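Local atomic coordinates of triphenylmethane reductase (Citrobacter sp., PDB entry 2JL1), a protein that probably reduces triphenylmethane dyes with NADPH as the hydride donor, and binds NADP in a Rossmann-type domain. Residues A[68-74]-A[99-105]. Sequence-based numbering, arbitrary orientation.
With NAP (NADP nicotinamide-adenine-dinucleotide phosphate), chain B.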
ATOM      1  N   SER A  68     -19.289  -7.067 -13.169  1.00 29.65           N
ATOM      2  CA  SER A  68     -18.434  -8.227 -13.314  1.00 29.86           C
ATOM      3  C   SER A  68     -16.959  -7.819 -13.376  1.00 29.20           C
ATOM      4  O   SER A  68     -16.153  -8.271 -12.565  1.00 28.83           O
ATOM      5  CB  SER A  68     -18.828  -8.994 -14.575  1.00 29.89           C
ATOM      6  OG  SER A  68     -17.894 -10.021 -14.839  1.00 33.05           O
ATOM      7  N   LYS A  69     -16.616  -6.952 -14.326  1.00 28.75           N
ATOM      8  CA  LYS A  69     -15.239  -6.461 -14.465  1.00 28.11           C
ATOM      9  C   LYS A  69     -15.137  -4.954 -14.235  1.00 27.12           C
ATOM     10  O   LYS A  69     -15.843  -4.180 -14.881  1.00 27.19           O
ATOM     11  CB  LYS A  69     -14.712  -6.767 -15.865  1.00 28.52           C
ATOM     12  CG  LYS A  69     -14.551  -8.225 -16.188  1.00 31.25           C
ATOM     13  CD  LYS A  69     -14.397  -8.412 -17.690  1.00 35.15           C
ATOM     14  CE  LYS A  69     -13.750  -9.736 -18.024  1.00 36.11           C
ATOM     15  NZ  LYS A  69     -14.012 -10.072 -19.453  1.00 40.35           N
ATOM     16  N   LEU A  70     -14.215  -4.541 -13.361  1.00 25.75           N
ATOM     17  CA  LEU A  70     -14.043  -3.117 -13.036  1.00 24.10           C
ATOM     18  C   LEU A  70     -12.695  -2.597 -13.496  1.00 23.48           C
ATOM     19  O   LEU A  70     -11.651  -3.151 -13.124  1.00 23.47           O
ATOM     20  CB  LEU A  70     -14.191  -2.871 -11.522  1.00 23.82           C
ATOM     21  CG  LEU A  70     -13.963  -1.423 -11.044  1.00 23.32           C
ATOM     22  CD1 LEU A  70     -15.029  -0.465 -11.588  1.00 20.04           C
ATOM     23  CD2 LEU A  70     -13.829  -1.312  -9.519  1.00 23.76           C
ATOM     24  N   LEU A  71     -12.705  -1.536 -14.302  1.00 22.85           N
ATOM     25  CA  LEU A  71     -11.446  -0.816 -14.571  1.00 21.74           C
ATOM     26  C   LEU A  71     -11.394   0.389 -13.636  1.00 21.78           C
ATOM     27  O   LEU A  71     -12.138   1.363 -13.801  1.00 21.89           O
ATOM     28  CB  LEU A  71     -11.297  -0.417 -16.038  1.00 21.63           C
ATOM     29  CG  LEU A  71     -10.005   0.394 -16.323  1.00 19.97           C
ATOM     30  CD1 LEU A  71      -8.723  -0.464 -16.104  1.00 19.09           C
ATOM     31  CD2 LEU A  71     -10.020   0.994 -17.706  1.00 17.77           C
ATOM     32  N   PHE A  72     -10.510   0.286 -12.646  1.00 21.04           N
ATOM     33  CA  PHE A  72     -10.306   1.291 -11.638  1.00 20.79           C
ATOM     34  C   PHE A  72      -9.189   2.193 -12.203  1.00 20.70           C
ATOM     35  O   PHE A  72      -8.033   1.796 -12.257  1.00 20.93           O
ATOM     36  CB  PHE A  72      -9.900   0.565 -10.346  1.00 20.75           C
ATOM     37  CG  PHE A  72      -9.454   1.468  -9.218  1.00 19.86           C
ATOM     38  CD1 PHE A  72      -9.593   2.857  -9.298  1.00 20.65           C
ATOM     39  CD2 PHE A  72      -8.907   0.914  -8.064  1.00 20.06           C
ATOM     40  CE1 PHE A  72      -9.159   3.686  -8.263  1.00 21.01           C
ATOM     41  CE2 PHE A  72      -8.498   1.740  -7.013  1.00 22.84           C
ATOM     42  CZ  PHE A  72      -8.613   3.140  -7.143  1.00 19.37           C
ATOM     43  N   ILE A  73      -9.556   3.376 -12.693  1.00 21.55           N
ATOM     44  CA  ILE A  73      -8.573   4.336 -13.198  1.00 22.04           C
ATOM     45  C   ILE A  73      -8.226   5.229 -12.025  1.00 22.86           C
ATOM     46  O   ILE A  73      -9.123   5.727 -11.359  1.00 21.81           O
ATOM     47  CB  ILE A  73      -9.129   5.155 -14.399  1.00 22.64           C
ATOM     48  CG1 ILE A  73      -9.374   4.230 -15.610  1.00 21.40           C
ATOM     49  CG2 ILE A  73      -8.203   6.384 -14.716  1.00 22.46           C
ATOM     50  CD1 ILE A  73      -9.941   4.946 -16.839  1.00 23.21           C
ATOM     51  N   SER A  74      -6.927   5.443 -11.766  1.00 24.13           N
ATOM     52  CA  SER A  74      -6.503   6.173 -10.572  1.00 25.61           C
ATOM     53  C   SER A  74      -7.022   7.609 -10.558  1.00 26.84           C
ATOM     54  O   SER A  74      -7.268   8.190 -11.609  1.00 26.37           O
ATOM     55  CB  SER A  74      -4.966   6.142 -10.410  1.00 25.40           C
ATOM     56  OG  SER A  74      -4.305   6.476 -11.628  1.00 28.63           O
ATOM     57  N   VAL A  99     -17.353  -7.563  -6.968  1.00 25.07           N
ATOM     58  CA  VAL A  99     -16.729  -7.389  -8.289  1.00 24.83           C
ATOM     59  C   VAL A  99     -15.872  -8.632  -8.570  1.00 25.15           C
ATOM     60  O   VAL A  99     -15.123  -9.072  -7.701  1.00 25.72           O
ATOM     61  CB  VAL A  99     -15.917  -6.060  -8.351  1.00 24.31           C
ATOM     62  CG1 VAL A  99     -15.033  -5.990  -9.572  1.00 25.59           C
ATOM     63  CG2 VAL A  99     -16.863  -4.851  -8.343  1.00 23.08           C
ATOM     64  N   LYS A 100     -16.035  -9.220  -9.750  1.00 24.85           N
ATOM     65  CA  LYS A 100     -15.371 -10.474 -10.091  1.00 25.24           C
ATOM     66  C   LYS A 100     -13.948 -10.319 -10.657  1.00 25.43           C
ATOM     67  O   LYS A 100     -13.139 -11.242 -10.552  1.00 24.61           O
ATOM     68  CB  LYS A 100     -16.241 -11.274 -11.069  1.00 26.08           C
ATOM     69  CG  LYS A 100     -17.587 -11.729 -10.481  1.00 26.29           C
ATOM     70  CD  LYS A 100     -17.402 -12.801  -9.404  1.00 30.49           C
ATOM     71  CE  LYS A 100     -18.732 -13.241  -8.808  1.00 33.06           C
ATOM     72  NZ  LYS A 100     -19.369 -12.196  -7.934  1.00 34.27           N
ATOM     73  N   HIS A 101     -13.646  -9.166 -11.255  1.00 25.58           N
ATOM     74  CA  HIS A 101     -12.310  -8.898 -11.823  1.00 26.17           C
ATOM     75  C   HIS A 101     -11.995  -7.420 -11.673  1.00 25.38           C
ATOM     76  O   HIS A 101     -12.820  -6.590 -12.014  1.00 24.90           O
ATOM     77  CB  HIS A 101     -12.227  -9.283 -13.324  1.00 26.48           C
ATOM     78  CG  HIS A 101     -12.770 -10.647 -13.631  1.00 28.81           C
ATOM     79  ND1 HIS A 101     -11.989 -11.782 -13.614  1.00 29.10           N
ATOM     80  CD2 HIS A 101     -14.025 -11.056 -13.943  1.00 30.73           C
ATOM     81  CE1 HIS A 101     -12.738 -12.832 -13.904  1.00 32.29           C
ATOM     82  NE2 HIS A 101     -13.978 -12.420 -14.104  1.00 33.20           N
ATOM     83  N   ILE A 102     -10.809  -7.092 -11.172  1.00 24.78           N
ATOM     84  CA  ILE A 102     -10.418  -5.697 -11.092  1.00 24.66           C
ATOM     85  C   ILE A 102      -9.114  -5.407 -11.865  1.00 23.68           C
ATOM     86  O   ILE A 102      -8.086  -6.035 -11.610  1.00 23.18           O
ATOM     87  CB  ILE A 102     -10.327  -5.225  -9.623  1.00 25.33           C
ATOM     88  CG1 ILE A 102      -9.993  -3.740  -9.537  1.00 26.30           C
ATOM     89  CG2 ILE A 102      -9.296  -6.040  -8.844  1.00 26.14           C
ATOM     90  CD1 ILE A 102     -10.672  -3.061  -8.346  1.00 30.74           C
ATOM     91  N   ALA A 103      -9.172  -4.455 -12.797  1.00 23.32           N
ATOM     92  CA  ALA A 103      -7.969  -3.898 -13.447  1.00 23.15           C
ATOM     93  C   ALA A 103      -7.714  -2.513 -12.869  1.00 23.20           C
ATOM     94  O   ALA A 103      -8.665  -1.738 -12.715  1.00 23.62           O
ATOM     95  CB  ALA A 103      -8.156  -3.791 -14.964  1.00 23.26           C
ATOM     96  N   TYR A 104      -6.443  -2.194 -12.605  1.00 21.95           N
ATOM     97  CA  TYR A 104      -6.049  -0.937 -11.986  1.00 21.32           C
ATOM     98  C   TYR A 104      -4.906  -0.260 -12.790  1.00 21.10           C
ATOM     99  O   TYR A 104      -3.901  -0.897 -13.108  1.00 21.17           O
ATOM    100  CB  TYR A 104      -5.617  -1.169 -10.522  1.00 21.26           C
ATOM    101  CG  TYR A 104      -5.022   0.084  -9.887  1.00 19.34           C
ATOM    102  CD1 TYR A 104      -5.800   1.238  -9.700  1.00 19.75           C
ATOM    103  CD2 TYR A 104      -3.677   0.136  -9.546  1.00 20.05           C
ATOM    104  CE1 TYR A 104      -5.253   2.402  -9.157  1.00 17.25           C
ATOM    105  CE2 TYR A 104      -3.114   1.305  -9.002  1.00 20.57           C
ATOM    106  CZ  TYR A 104      -3.905   2.420  -8.825  1.00 18.39           C
ATOM    107  OH  TYR A 104      -3.352   3.552  -8.311  1.00 20.53           O
ATOM    108  N   THR A 105      -5.079   1.020 -13.120  1.00 21.28           N
ATOM    109  CA  THR A 105      -4.061   1.797 -13.823  1.00 21.39           C
ATOM    110  C   THR A 105      -3.020   2.300 -12.825  1.00 22.24           C
ATOM    111  O   THR A 105      -3.215   3.346 -12.153  1.00 23.32           O
ATOM    112  CB  THR A 105      -4.660   3.015 -14.581  1.00 20.70           C
ATOM    113  OG1 THR A 105      -5.333   3.863 -13.657  1.00 19.72           O
ATOM    114  CG2 THR A 105      -5.636   2.543 -15.673  1.00 20.27           C
TER
HETATM  115  PA  NAP B1288      -7.964  13.177 -16.215  1.00 36.33           P
HETATM  116  O1A NAP B1288      -7.471  14.338 -15.423  1.00 36.71           O
HETATM  117  O2A NAP B1288      -8.422  13.499 -17.583  1.00 33.47           O
HETATM  118  O5B NAP B1288      -9.120  12.397 -15.443  1.00 36.23           O
HETATM  119  C5B NAP B1288      -9.143  12.187 -14.048  1.00 38.62           C
HETATM  120  C4B NAP B1288     -10.507  11.570 -13.781  1.00 38.50           C
HETATM  121  O4B NAP B1288     -10.682  11.305 -12.395  1.00 40.48           O
HETATM  122  C3B NAP B1288     -11.589  12.561 -14.211  1.00 38.56           C
HETATM  123  O3B NAP B1288     -12.567  11.891 -14.963  1.00 35.97           O
HETATM  124  C2B NAP B1288     -12.192  13.023 -12.915  1.00 39.72           C
HETATM  125  O2B NAP B1288     -13.567  13.207 -13.045  1.00 43.53           O
HETATM  126  C1B NAP B1288     -11.943  11.824 -12.024  1.00 37.27           C
HETATM  127  N9A NAP B1288     -12.056  12.224 -10.615  1.00 35.60           N
HETATM  128  C8A NAP B1288     -11.417  13.248  -9.971  1.00 35.30           C
HETATM  129  N7A NAP B1288     -11.832  13.249  -8.682  1.00 36.35           N
HETATM  130  C5A NAP B1288     -12.739  12.258  -8.515  1.00 34.60           C
HETATM  131  C6A NAP B1288     -13.479  11.826  -7.414  1.00 35.09           C
HETATM  132  N6A NAP B1288     -13.367  12.427  -6.232  1.00 34.45           N
HETATM  133  N1A NAP B1288     -14.336  10.760  -7.562  1.00 34.41           N
HETATM  134  C2A NAP B1288     -14.473  10.137  -8.783  1.00 33.61           C
HETATM  135  N3A NAP B1288     -13.737  10.560  -9.867  1.00 33.67           N
HETATM  136  C4A NAP B1288     -12.889  11.610  -9.728  1.00 34.70           C
HETATM  137  O3  NAP B1288      -6.750  12.098 -16.268  1.00 34.94           O
HETATM  138  PN  NAP B1288      -6.247  11.146 -17.466  1.00 35.18           P
HETATM  139  O1N NAP B1288      -7.439  10.470 -18.003  1.00 32.01           O
HETATM  140  O2N NAP B1288      -5.369  11.935 -18.374  1.00 35.10           O
HETATM  141  O5D NAP B1288      -5.379  10.015 -16.649  1.00 34.42           O
HETATM  142  C5D NAP B1288      -6.039   9.106 -15.779  1.00 36.46           C
HETATM  143  C4D NAP B1288      -5.331   8.894 -14.436  1.00 37.74           C
HETATM  144  O4D NAP B1288      -3.979   8.540 -14.670  1.00 39.24           O
HETATM  145  C3D NAP B1288      -5.291  10.159 -13.576  1.00 38.77           C
HETATM  146  O3D NAP B1288      -6.360  10.289 -12.673  1.00 38.26           O
HETATM  147  C2D NAP B1288      -3.962  10.080 -12.848  1.00 39.87           C
HETATM  148  O2D NAP B1288      -4.021   9.411 -11.605  1.00 41.63           O
HETATM  149  C1D NAP B1288      -3.120   9.228 -13.774  1.00 41.70           C
HETATM  150  N1N NAP B1288      -2.154  10.107 -14.453  1.00 43.62           N
HETATM  151  C2N NAP B1288      -1.141   9.501 -15.127  1.00 45.88           C
HETATM  152  C3N NAP B1288      -0.182  10.254 -15.741  1.00 45.73           C
HETATM  153  C7N NAP B1288       0.927   9.608 -16.456  1.00 45.88           C
HETATM  154  O7N NAP B1288       1.803  10.472 -17.175  1.00 45.63           O
HETATM  155  N7N NAP B1288       1.047   8.280 -16.339  1.00 43.55           N
HETATM  156  C4N NAP B1288      -0.296  11.660 -15.763  1.00 46.53           C
HETATM  157  C5N NAP B1288      -1.376  12.256 -15.159  1.00 46.88           C
HETATM  158  C6N NAP B1288      -2.284  11.464 -14.448  1.00 45.79           C
HETATM  159  P2B NAP B1288     -14.209  14.655 -13.361  1.00 49.09           P
HETATM  160  O1X NAP B1288     -14.459  14.718 -14.855  1.00 47.46           O
HETATM  161  O2X NAP B1288     -13.289  15.795 -12.958  1.00 46.44           O
HETATM  162  O3X NAP B1288     -15.499  14.698 -12.568  1.00 48.15           O
HETATM  163  O   HOH W   1     -16.735 -12.605 -14.586  1.00 56.99           O
HETATM  164  O   HOH W   2      -2.039   5.664 -13.559  1.00 28.06           O
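F72 and Y104 project from the same face of two neighbouring strands, 69-72 and 101-107, and meet as an edge-to-face pair: ring planes inclined at 53°, centroids 4.8 Å apart. The touching edge belongs to Y104, whose CD1 stands over one face of the F72 ring, near its rim, 3.5 Å from F72 CD2. Both rings have CG anti to the backbone N (chi1 172° in each), which sends them the same way, and the Y104 hydroxyl is hydrogen-bonded to H121 ND1 on helix 117-130. Further along this face L70 and I102 also lie side by side, with L70 CD2 3.8 Å from I102 CD1, and V99 CG1 reaches L70 CB.

The backbone evidence is a parallel pairing in which L70 N, A103 N, F72 N and T105 N bond alternately across to H101 O, L70 O, A103 O and F72 O. With helix 80-96 as the crossover, strands 69-72 and 101-107 form a beta-alpha-beta unit within the parallel Rossmann-type sheet; V90 and V91 of that helix pack on F72.

The other face carries K69, L71, H101 and A103. L71 CD1 presses on A103 CB at 3.6 Å, while K69 CG, rather than its amine, meets H101 CD2 at 3.7 Å; the extended lysine chain carries NZ away to a hydrogen bond with L186 O. A water in the plane of the imidazole, at its edge, joins H101 NE2 to S68 OG.

At the C-terminal ends T105 OG1 lies between its own backbone N and carbonyl carbon, placed to accept S74 N at 2.9 Å with an N-H...O angle of 159°. This bond ties the neighbouring strand to an NADP-binding residue: S74 O accepts the nicotinamide-ribose hydroxyl O3D at 2.5 Å, and I73 CG2 packs against C5D of the same ribose.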